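Local structure of uncharacterized protein (Bacteroides dorei DSM 17855, 5TGF) at residues E313-D318 against S322-P327. The protein is a putative hydrolase of the beta-lactamase family, probably serine-dependent, that binds calcium and whose substrate is not known. Residues are numbered along the deposited sequence; the frame is centred on the assembly and turned at random.
Sequences EANKKD and SFYGSP
Ala314 and Ser322 carry this contact, joined by one backbone hydrogen bond and one close side-chain approach. The N-H of Ser322 donates to O of Ala314, with N and O 3.0 Å apart. The bond is nearly straight, 160° at the hydrogen. Beside it, the methyl CB of Ala314 meets OG of Ser322 at 3.2 Å. A chi1 of 54° tucks that hydroxyl back over its own main chain, where it faces CA and CB of Ala314. The hydroxyl is hydrogen-bonded to O of Trp289, and its approach to the methyl is a close, tight touch.

Asn315 reaches across more loosely. Its OD1 comes to the edge of the Tyr324 ring, near the ring plane, 3.9 Å from CD2. Amide and ring are turned 29° apart. The same OD1 is hydrogen-bonded to OG of Ser321, which also bonds to the backbone N of Phe323 and of Tyr324 and so ties the amide to the start of the following turn. One face of the Tyr324 ring has CD2 of Phe323 3.6 Å above its centre. Lys255 makes a cation-pi contact with this ring, and its OH is hydrogen-bonded to a glycerol, probably from the crystallisation liquor.

Within 313-318, NZ of Lys316 is hydrogen-bonded to O of Glu313 at 2.8 Å. The arrangement closes a surface loop between strand 302-307 and helix 328-337 of the beta-lactamase-like fold. A type I beta turn, Phe323 to Ser326, leads into that C-terminal helix.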
loop_
_atom_site.group_PDB
_atom_site.type_symbol
_atom_site.label_atom_id
_atom_site.label_comp_id
_atom_site.label_asym_id
_atom_site.label_seq_id
_atom_site.Cartn_x
_atom_site.Cartn_y
_atom_site.Cartn_z
ATOM N N GLU A 313 -5.421 11.960 17.176
ATOM C CA GLU A 313 -6.233 11.726 15.998
ATOM C C GLU A 313 -5.480 12.156 14.758
ATOM O O GLU A 313 -4.742 13.149 14.760
ATOM C CB GLU A 313 -7.575 12.471 16.082
ATOM C CG GLU A 313 -8.470 11.898 17.160
ATOM C CD GLU A 313 -9.827 12.560 17.195
ATOM O OE1 GLU A 313 -10.720 12.133 16.431
ATOM O OE2 GLU A 313 -9.967 13.527 17.959
ATOM N N ALA A 314 -5.738 11.418 13.692
ATOM C CA ALA A 314 -5.157 11.672 12.409
ATOM C C ALA A 314 -5.618 13.023 11.852
ATOM O O ALA A 314 -4.863 13.686 11.161
ATOM C CB ALA A 314 -5.545 10.540 11.457
ATOM N N ASN A 315 -6.869 13.406 12.145
ATOM C CA ASN A 315 -7.472 14.628 11.572
ATOM C C ASN A 315 -7.724 15.627 12.702
ATOM O O ASN A 315 -8.502 15.339 13.619
ATOM C CB ASN A 315 -8.795 14.299 10.873
ATOM C CG ASN A 315 -8.625 13.300 9.745
ATOM O OD1 ASN A 315 -8.043 13.612 8.714
ATOM N ND2 ASN A 315 -9.123 12.086 9.943
ATOM N N LYS A 316 -6.985 16.726 12.684
ATOM C CA LYS A 316 -6.867 17.606 13.845
ATOM C C LYS A 316 -7.583 18.934 13.565
ATOM O O LYS A 316 -7.821 19.273 12.401
ATOM C CB LYS A 316 -5.404 17.848 14.165
ATOM C CG LYS A 316 -4.639 16.554 14.418
ATOM C CD LYS A 316 -3.247 16.866 14.934
ATOM C CE LYS A 316 -2.504 15.584 15.253
ATOM N NZ LYS A 316 -3.118 14.756 16.321
ATOM N N LYS A 317 -7.862 19.697 14.627
ATOM C CA LYS A 317 -8.780 20.834 14.534
ATOM C C LYS A 317 -8.221 21.967 13.681
ATOM O O LYS A 317 -8.976 22.688 13.055
ATOM C CB LYS A 317 -9.166 21.324 15.935
ATOM N N ASP A 318 -6.905 22.068 13.544
ATOM C CA ASP A 318 -6.329 23.059 12.644
ATOM C C ASP A 318 -6.374 22.666 11.155
ATOM O O ASP A 318 -5.792 23.340 10.290
ATOM C CB ASP A 318 -4.889 23.373 13.071
ATOM C CG ASP A 318 -4.006 22.116 13.160
ATOM O OD1 ASP A 318 -4.426 21.042 12.664
ATOM O OD2 ASP A 318 -2.905 22.216 13.750
ATOM N N SER A 322 -2.984 13.521 8.874
ATOM C CA SER A 322 -1.849 12.651 8.596
ATOM C C SER A 322 -2.144 11.701 7.424
ATOM O O SER A 322 -1.254 10.954 6.991
ATOM C CB SER A 322 -1.456 11.851 9.841
ATOM O OG SER A 322 -2.549 11.134 10.369
ATOM N N PHE A 323 -3.396 11.645 6.977
ATOM C CA PHE A 323 -3.768 10.840 5.794
ATOM C C PHE A 323 -3.991 11.723 4.551
ATOM O O PHE A 323 -3.225 11.655 3.564
ATOM C CB PHE A 323 -5.005 10.010 6.123
ATOM C CG PHE A 323 -5.437 9.092 5.019
ATOM C CD1 PHE A 323 -4.590 8.084 4.553
ATOM C CD2 PHE A 323 -6.729 9.140 4.536
ATOM C CE1 PHE A 323 -4.996 7.219 3.543
ATOM C CE2 PHE A 323 -7.167 8.244 3.560
ATOM C CZ PHE A 323 -6.294 7.280 3.064
ATOM N N TYR A 324 -4.990 12.597 4.627
ATOM C CA TYR A 324 -5.353 13.431 3.465
ATOM C C TYR A 324 -4.361 14.526 3.133
ATOM O O TYR A 324 -4.364 15.030 2.009
ATOM C CB TYR A 324 -6.748 14.031 3.655
ATOM C CG TYR A 324 -7.831 12.975 3.757
ATOM C CD1 TYR A 324 -8.226 12.263 2.630
ATOM C CD2 TYR A 324 -8.455 12.692 4.947
ATOM C CE1 TYR A 324 -9.202 11.327 2.696
ATOM C CE2 TYR A 324 -9.454 11.738 5.022
ATOM C CZ TYR A 324 -9.832 11.082 3.861
ATOM O OH TYR A 324 -10.762 10.107 3.915
ATOM N N GLY A 325 -3.493 14.891 4.083
ATOM C CA GLY A 325 -2.496 15.946 3.865
ATOM C C GLY A 325 -1.213 15.451 3.218
ATOM O O GLY A 325 -0.434 16.241 2.701
ATOM N N SER A 326 -1.009 14.133 3.209
ATOM C CA SER A 326 0.284 13.564 2.823
ATOM C C SER A 326 0.816 13.912 1.430
ATOM O O SER A 326 2.029 14.142 1.277
ATOM C CB SER A 326 0.200 12.051 2.958
ATOM O OG SER A 326 -0.027 11.739 4.328
ATOM N N PRO A 327 -0.062 13.998 0.400
ATOM C CA PRO A 327 0.479 14.391 -0.911
ATOM C C PRO A 327 1.097 15.778 -0.979
ATOM O O PRO A 327 1.692 16.096 -2.017
ATOM C CB PRO A 327 -0.760 14.375 -1.843
ATOM C CG PRO A 327 -1.747 13.578 -1.149
ATOM C CD PRO A 327 -1.495 13.664 0.319
#